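Local coordinates for protein putative thiosugar synthase (Amycolatopsis orientalis, PDB 4N6F) that probably acts as a thiosugar synthase, a TIM-barrel relative of the thiazole synthase ThiG that would use sulfur delivered by a sulfur-carrier protein, at residues E12-I17 against G188-V193; R172-P177 against V203-E208. One frame throughout, in Å; residues are numbered along the deposited sequence.

Contact 1: residues E12-I17 against G188-V193; sequences EPWLKI and GIPVVV. With CA (calcium ion), chain E.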
ATOM      1  N   GLU A  12      -5.049   4.076  17.964  1.00 56.11           N
ATOM      2  CA  GLU A  12      -4.665   5.310  18.640  1.00 55.11           C
ATOM      3  C   GLU A  12      -5.322   6.468  17.891  1.00 44.86           C
ATOM      4  O   GLU A  12      -5.350   6.462  16.664  1.00 45.55           O
ATOM      5  CB  GLU A  12      -3.138   5.505  18.617  1.00 61.10           C
ATOM      6  CG  GLU A  12      -2.425   5.209  19.932  1.00 66.97           C
ATOM      7  CD  GLU A  12      -2.722   6.246  21.006  1.00 71.53           C
ATOM      8  OE1 GLU A  12      -2.475   7.449  20.760  1.00 74.30           O
ATOM      9  OE2 GLU A  12      -3.195   5.855  22.099  1.00 72.85           O
ATOM     10  N   PRO A  13      -5.865   7.454  18.612  1.00 36.86           N
ATOM     11  CA  PRO A  13      -6.249   8.658  17.876  1.00 33.28           C
ATOM     12  C   PRO A  13      -4.994   9.416  17.438  1.00 29.02           C
ATOM     13  O   PRO A  13      -4.047   9.519  18.205  1.00 28.73           O
ATOM     14  CB  PRO A  13      -7.070   9.467  18.893  1.00 34.46           C
ATOM     15  CG  PRO A  13      -7.089   8.677  20.166  1.00 35.05           C
ATOM     16  CD  PRO A  13      -6.051   7.602  20.063  1.00 35.86           C
ATOM     17  N   TRP A  14      -4.982   9.905  16.201  1.00 25.68           N
ATOM     18  CA  TRP A  14      -3.868  10.700  15.682  1.00 23.32           C
ATOM     19  C   TRP A  14      -4.136  12.191  15.880  1.00 23.30           C
ATOM     20  O   TRP A  14      -3.256  13.014  15.663  1.00 24.27           O
ATOM     21  CB  TRP A  14      -3.601  10.394  14.196  1.00 22.48           C
ATOM     22  CG  TRP A  14      -4.816  10.505  13.295  1.00 21.83           C
ATOM     23  CD1 TRP A  14      -5.735   9.530  13.036  1.00 21.68           C
ATOM     24  CD2 TRP A  14      -5.237  11.654  12.559  1.00 21.56           C
ATOM     25  NE1 TRP A  14      -6.709  10.003  12.195  1.00 21.78           N
ATOM     26  CE2 TRP A  14      -6.425  11.304  11.880  1.00 21.84           C
ATOM     27  CE3 TRP A  14      -4.727  12.947  12.404  1.00 22.63           C
ATOM     28  CZ2 TRP A  14      -7.105  12.194  11.053  1.00 21.59           C
ATOM     29  CZ3 TRP A  14      -5.403  13.837  11.581  1.00 22.56           C
ATOM     30  CH2 TRP A  14      -6.580  13.454  10.916  1.00 22.31           C
ATOM     31  N   LEU A  15      -5.360  12.525  16.273  1.00 23.00           N
ATOM     32  CA  LEU A  15      -5.748  13.896  16.534  1.00 23.32           C
ATOM     33  C   LEU A  15      -6.899  13.892  17.522  1.00 23.60           C
ATOM     34  O   LEU A  15      -7.782  13.020  17.476  1.00 22.62           O
ATOM     35  CB  LEU A  15      -6.184  14.590  15.240  1.00 23.61           C
ATOM     36  CG  LEU A  15      -6.620  16.056  15.333  1.00 24.12           C
ATOM     37  CD1 LEU A  15      -5.473  16.939  15.802  1.00 24.97           C
ATOM     38  CD2 LEU A  15      -7.145  16.525  13.984  1.00 24.12           C
ATOM     39  N   LYS A  16      -6.884  14.866  18.422  1.00 22.92           N
ATOM     40  CA  LYS A  16      -7.975  15.043  19.364  1.00 23.40           C
ATOM     41  C   LYS A  16      -8.286  16.529  19.487  1.00 22.61           C
ATOM     42  O   LYS A  16      -7.384  17.330  19.656  1.00 23.12           O
ATOM     43  CB  LYS A  16      -7.608  14.461  20.733  1.00 24.24           C
ATOM     44  CG  LYS A  16      -8.810  14.367  21.656  1.00 25.69           C
ATOM     45  CD  LYS A  16      -8.489  13.654  22.962  1.00 27.16           C
ATOM     46  CE  LYS A  16      -9.781  13.321  23.689  1.00 27.69           C
ATOM     47  NZ  LYS A  16      -9.742  13.803  25.078  1.00 29.04           N
ATOM     48  N   ILE A  17      -9.552  16.909  19.379  1.00 22.78           N
ATOM     49  CA  ILE A  17      -9.933  18.322  19.524  1.00 22.37           C
ATOM     50  C   ILE A  17     -11.067  18.369  20.506  1.00 22.72           C
ATOM     51  O   ILE A  17     -12.139  17.838  20.233  1.00 23.39           O
ATOM     52  CB  ILE A  17     -10.355  18.967  18.191  1.00 22.64           C
ATOM     53  CG1 ILE A  17      -9.210  18.887  17.190  1.00 22.29           C
ATOM     54  CG2 ILE A  17     -10.774  20.420  18.413  1.00 22.19           C
ATOM     55  CD1 ILE A  17      -9.594  19.187  15.763  1.00 22.65           C
ATOM     56  N   GLY A 188       5.147  19.971  13.992  1.00 25.42           N
ATOM     57  CA  GLY A 188       4.676  19.284  15.185  1.00 26.25           C
ATOM     58  C   GLY A 188       3.209  18.899  15.169  1.00 27.00           C
ATOM     59  O   GLY A 188       2.740  18.222  16.076  1.00 30.10           O
ATOM     60  N   ILE A 189       2.464  19.319  14.157  1.00 26.08           N
ATOM     61  CA  ILE A 189       1.053  18.939  14.089  1.00 25.23           C
ATOM     62  C   ILE A 189       0.874  17.829  13.059  1.00 24.57           C
ATOM     63  O   ILE A 189       1.665  17.720  12.125  1.00 24.43           O
ATOM     64  CB  ILE A 189       0.131  20.135  13.808  1.00 24.99           C
ATOM     65  CG1 ILE A 189       0.580  20.917  12.587  1.00 25.61           C
ATOM     66  CG2 ILE A 189       0.100  21.055  15.026  1.00 25.93           C
ATOM     67  CD1 ILE A 189      -0.444  21.930  12.125  1.00 26.45           C
ATOM     68  N   PRO A 190      -0.161  16.999  13.230  1.00 23.51           N
ATOM     69  CA  PRO A 190      -0.381  15.928  12.272  1.00 23.43           C
ATOM     70  C   PRO A 190      -0.582  16.439  10.836  1.00 22.24           C
ATOM     71  O   PRO A 190      -1.187  17.494  10.634  1.00 20.85           O
ATOM     72  CB  PRO A 190      -1.661  15.260  12.781  1.00 23.59           C
ATOM     73  CG  PRO A 190      -1.708  15.580  14.227  1.00 24.11           C
ATOM     74  CD  PRO A 190      -1.146  16.963  14.322  1.00 24.07           C
ATOM     75  N   VAL A 191      -0.058  15.681   9.877  1.00 21.14           N
ATOM     76  CA  VAL A 191      -0.177  15.974   8.461  1.00 21.34           C
ATOM     77  C   VAL A 191      -1.106  14.954   7.787  1.00 21.59           C
ATOM     78  O   VAL A 191      -0.971  13.735   7.979  1.00 22.16           O
ATOM     79  CB  VAL A 191       1.213  15.991   7.776  1.00 21.44           C
ATOM     80  CG1 VAL A 191       1.098  16.016   6.259  1.00 21.77           C
ATOM     81  CG2 VAL A 191       2.013  17.196   8.244  1.00 21.44           C
ATOM     82  N   VAL A 192      -2.069  15.485   7.037  1.00 21.24           N
ATOM     83  CA  VAL A 192      -2.986  14.715   6.206  1.00 20.59           C
ATOM     84  C   VAL A 192      -2.563  14.939   4.753  1.00 20.63           C
ATOM     85  O   VAL A 192      -2.512  16.084   4.283  1.00 20.02           O
ATOM     86  CB  VAL A 192      -4.458  15.186   6.380  1.00 20.05           C
ATOM     87  CG1 VAL A 192      -5.400  14.421   5.457  1.00 20.00           C
ATOM     88  CG2 VAL A 192      -4.926  15.049   7.827  1.00 19.86           C
ATOM     89  N   VAL A 193      -2.245  13.864   4.046  1.00 21.05           N
ATOM     90  CA  VAL A 193      -1.908  13.966   2.621  1.00 21.90           C
ATOM     91  C   VAL A 193      -3.202  13.981   1.796  1.00 22.90           C
ATOM     92  O   VAL A 193      -4.127  13.204   2.050  1.00 21.63           O
ATOM     93  CB  VAL A 193      -0.955  12.835   2.172  1.00 22.31           C
ATOM     94  CG1 VAL A 193      -0.750  12.840   0.664  1.00 22.54           C
ATOM     95  CG2 VAL A 193       0.392  13.004   2.857  1.00 22.78           C
TER
HETATM   96 CA    CA E 303       2.106  19.513  18.346  1.00 44.02          CA
HETATM   97  O   HOH W   1       1.681  20.728  20.196  1.00 37.13           O
HETATM   98  O   HOH W   2       2.676  21.906  17.609  1.00 36.32           O
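Trp14 meets Pro190 both through its backbone and through its indole. Its carbonyl O lies 3.3 Å from Pro190 CG, a close polar-apolar touch rather than a hydrogen bond, while Pro190 CB abuts the six-membered ring near its plane, 3.9 Å from Trp14 CE3. Trp14 CH2 comes within 3.8 Å of Val192 CG2, which lies obliquely to the ring. The torsion chi1 of 53°, which sets CG between the backbone N and the carbonyl carbon, swings the indole over to these two residues, and NE1 is satisfied by Ser24 O. A large aromatic suits this spot because one flat group spans both Pro190 and Val192. Leu15 follows: its CB lies over one face of the Trp14 ring, offset toward the rim, and CD1 reaches Pro190 CG at 4.3 Å. At the start of the second segment, the O of Gly188 binds a calcium ion at 2.7 Å, with two waters as further ligands. Trp14 and Leu15 form a classic beta bulge opposite Phe22 in the hairpin of strands 15-17 and 20-22. This hairpin lies against the beginning of barrel strand 191-194, where Trp14 also touches Ala213 of strand 213-216, while Val191 packs on helix 177-186.

Contact 2: residues R172-P177 against V203-E208; sequences RGIANP and VAEAME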
ATOM      1  N   ARG A 172      -2.623  11.348  -9.833  1.00 31.29           N
ATOM      2  CA  ARG A 172      -1.176  11.228 -10.076  1.00 32.37           C
ATOM      3  C   ARG A 172      -0.374  10.788  -8.852  1.00 32.51           C
ATOM      4  O   ARG A 172       0.813  10.497  -8.976  1.00 34.13           O
ATOM      5  CB  ARG A 172      -0.611  12.556 -10.599  1.00 34.89           C
ATOM      6  CG  ARG A 172      -0.998  12.878 -12.042  1.00 37.40           C
ATOM      7  CD  ARG A 172      -0.629  14.310 -12.426  1.00 40.35           C
ATOM      8  NE  ARG A 172      -0.992  14.613 -13.820  1.00 44.40           N
ATOM      9  CZ  ARG A 172      -0.152  14.963 -14.802  1.00 44.41           C
ATOM     10  NH1 ARG A 172       1.154  15.093 -14.601  1.00 44.85           N
ATOM     11  NH2 ARG A 172      -0.631  15.194 -16.016  1.00 45.93           N
ATOM     12  N   GLY A 173      -1.001  10.751  -7.675  1.00 30.33           N
ATOM     13  CA  GLY A 173      -0.328  10.269  -6.474  1.00 29.73           C
ATOM     14  C   GLY A 173       0.537  11.350  -5.853  1.00 29.11           C
ATOM     15  O   GLY A 173       0.194  12.526  -5.883  1.00 29.37           O
ATOM     16  N   ILE A 174       1.667  10.952  -5.296  1.00 29.50           N
ATOM     17  CA  ILE A 174       2.520  11.878  -4.556  1.00 30.32           C
ATOM     18  C   ILE A 174       3.650  12.379  -5.453  1.00 29.99           C
ATOM     19  O   ILE A 174       4.576  11.644  -5.763  1.00 30.61           O
ATOM     20  CB  ILE A 174       3.053  11.224  -3.270  1.00 29.78           C
ATOM     21  CG1 ILE A 174       1.872  10.661  -2.458  1.00 30.08           C
ATOM     22  CG2 ILE A 174       3.849  12.232  -2.451  1.00 29.38           C
ATOM     23  CD1 ILE A 174       2.239  10.135  -1.081  1.00 30.04           C
ATOM     24  N   ALA A 175       3.545  13.638  -5.866  1.00 31.12           N
ATOM     25  CA  ALA A 175       4.475  14.226  -6.824  1.00 32.67           C
ATOM     26  C   ALA A 175       5.867  14.379  -6.231  1.00 33.95           C
ATOM     27  O   ALA A 175       6.853  14.072  -6.896  1.00 33.53           O
ATOM     28  CB  ALA A 175       3.965  15.579  -7.304  1.00 32.06           C
ATOM     29  N   ASN A 176       5.949  14.859  -4.987  1.00 34.20           N
ATOM     30  CA  ASN A 176       7.250  15.088  -4.354  1.00 33.21           C
ATOM     31  C   ASN A 176       7.295  14.545  -2.918  1.00 31.73           C
ATOM     32  O   ASN A 176       7.130  15.299  -1.952  1.00 29.58           O
ATOM     33  CB  ASN A 176       7.615  16.577  -4.398  1.00 34.11           C
ATOM     34  CG  ASN A 176       9.080  16.826  -4.050  1.00 34.99           C
ATOM     35  OD1 ASN A 176       9.768  15.956  -3.506  1.00 34.03           O
ATOM     36  ND2 ASN A 176       9.563  18.009  -4.372  1.00 35.47           N
ATOM     37  N   PRO A 177       7.503  13.224  -2.783  1.00 30.23           N
ATOM     38  CA  PRO A 177       7.500  12.580  -1.472  1.00 30.29           C
ATOM     39  C   PRO A 177       8.559  13.130  -0.506  1.00 31.08           C
ATOM     40  O   PRO A 177       8.266  13.301   0.682  1.00 28.18           O
ATOM     41  CB  PRO A 177       7.750  11.090  -1.787  1.00 30.92           C
ATOM     42  CG  PRO A 177       8.016  10.989  -3.260  1.00 30.41           C
ATOM     43  CD  PRO A 177       7.503  12.246  -3.890  1.00 30.39           C
ATOM     44  N   VAL A 203      -2.085   5.779  -0.845  1.00 24.59           N
ATOM     45  CA  VAL A 203      -2.409   5.885   0.567  1.00 24.77           C
ATOM     46  C   VAL A 203      -1.309   5.226   1.390  1.00 24.91           C
ATOM     47  O   VAL A 203      -0.793   5.837   2.314  1.00 23.28           O
ATOM     48  CB  VAL A 203      -3.782   5.265   0.890  1.00 24.14           C
ATOM     49  CG1 VAL A 203      -4.004   5.138   2.391  1.00 24.52           C
ATOM     50  CG2 VAL A 203      -4.883   6.094   0.269  1.00 24.77           C
ATOM     51  N   ALA A 204      -0.942   3.989   1.048  1.00 25.09           N
ATOM     52  CA  ALA A 204       0.162   3.307   1.739  1.00 24.74           C
ATOM     53  C   ALA A 204       1.429   4.154   1.711  1.00 26.24           C
ATOM     54  O   ALA A 204       2.119   4.275   2.723  1.00 25.79           O
ATOM     55  CB  ALA A 204       0.436   1.942   1.127  1.00 24.85           C
ATOM     56  N   GLU A 205       1.726   4.742   0.551  1.00 26.84           N
ATOM     57  CA  GLU A 205       2.884   5.611   0.407  1.00 28.13           C
ATOM     58  C   GLU A 205       2.818   6.822   1.356  1.00 26.71           C
ATOM     59  O   GLU A 205       3.795   7.133   2.026  1.00 25.44           O
ATOM     60  CB  GLU A 205       3.043   6.084  -1.043  1.00 30.29           C
ATOM     61  CG  GLU A 205       4.325   6.877  -1.277  1.00 32.40           C
ATOM     62  CD  GLU A 205       4.505   7.326  -2.712  1.00 35.08           C
ATOM     63  OE1 GLU A 205       5.523   8.000  -2.988  1.00 38.11           O
ATOM     64  OE2 GLU A 205       3.638   7.021  -3.566  1.00 37.90           O
ATOM     65  N   ALA A 206       1.672   7.493   1.413  1.00 25.28           N
ATOM     66  CA  ALA A 206       1.521   8.651   2.290  1.00 24.79           C
ATOM     67  C   ALA A 206       1.862   8.301   3.730  1.00 24.06           C
ATOM     68  O   ALA A 206       2.580   9.040   4.386  1.00 24.52           O
ATOM     69  CB  ALA A 206       0.113   9.201   2.226  1.00 25.34           C
ATOM     70  N   MET A 207       1.364   7.169   4.208  1.00 23.31           N
ATOM     71  CA  MET A 207       1.599   6.761   5.586  1.00 24.95           C
ATOM     72  C   MET A 207       3.068   6.438   5.841  1.00 25.60           C
ATOM     73  O   MET A 207       3.587   6.706   6.938  1.00 25.23           O
ATOM     74  CB  MET A 207       0.736   5.555   5.947  1.00 25.31           C
ATOM     75  CG  MET A 207      -0.755   5.771   5.735  1.00 26.42           C
ATOM     76  SD  MET A 207      -1.426   7.195   6.603  1.00 26.57           S
ATOM     77  CE  MET A 207      -1.424   6.584   8.274  1.00 27.18           C
ATOM     78  N   GLU A 208       3.746   5.895   4.829  1.00 26.39           N
ATOM     79  CA  GLU A 208       5.174   5.586   4.951  1.00 28.28           C
ATOM     80  C   GLU A 208       6.050   6.835   4.955  1.00 27.56           C
ATOM     81  O   GLU A 208       7.208   6.761   5.324  1.00 29.79           O
ATOM     82  CB  GLU A 208       5.622   4.596   3.875  1.00 27.99           C
ATOM     83  CG  GLU A 208       4.998   3.228   4.090  1.00 29.09           C
ATOM     84  CD  GLU A 208       5.552   2.137   3.194  1.00 31.05           C
ATOM     85  OE1 GLU A 208       6.428   2.406   2.340  1.00 35.12           O
ATOM     86  OE2 GLU A 208       5.104   0.991   3.354  1.00 30.98           O
TER
HETATM   87  O   HOH W   3       2.679   8.306  -5.839  1.00 32.97           O
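Ile174, in the irregular loop 172-177, and Ala206, on a helix, mark the closest backbone approach, with their CA atoms 7.6 Å apart and no direct hydrogen bond between the segments. Ile174 and Glu205 carry the packing between them. In the isoleucine, chi1 at -53° sets the CG1 branch beside its own backbone N and opposite the carbonyl carbon, which turns CD1 to the helix at Ala206. There Ile174 CD1 touches Ala206 N at 3.7 Å and Ala206 CB at 4.0 Å, and the small alanine lets the methyl come this near to the main chain. Glu205 approaches from the opposite direction; its CG, anti to the backbone N (chi1 -174°), starts a fully stretched chain whose CG lies 3.9 Å from Ile174 CD1. The carboxylate at the end works in two ways. Its OE1 rests 3.9 Å from Pro177 CG, while OE2 accepts a bond from a water at 2.8 Å, and that water in turn accepts the N-H of Ile174.

In the TIM barrel, the loop follows strand 161-164 and leads into helix 177-186, whose neighbour is helix 200-208. Asn176 is the N-cap, its OD1 taking the N-H of Ala179; Pro177 suits the first turn, where a missing N-H costs no helical bond. Gly173, with phi at 82°, adopts a backbone that glycine accepts readily. An alanine at Glu205 would remove the carboxylate and stretched chain, and would probably cost the bridging water its acceptor and uncover Ile174 and Pro177. Arg201 of the second subunit packs on Glu205, and Glu208 bonds to Ser199 and to the backbone N of Arg201 of that same subunit.

The two contacts interleave along the chain, their segments alternating. Strand 191-194, begun in contact 1, leads on to helix 200-208 of contact 2, and the two meet directly where Val193 CB lies 3.8 Å from Ala206 CB, although the contact centres are about 17 Å apart. Helix 177-186 is a second tie: it starts at Pro177 in contact 2, and its Leu183 and Ile184 receive Val191 from contact 1, within a beta-alpha-beta crossover. As for the ligand, the side chain of Val192 in contact 1 is about 9 Å from the bound fructose-6-phosphate, and that of Ile174 in contact 2 about 11 Å.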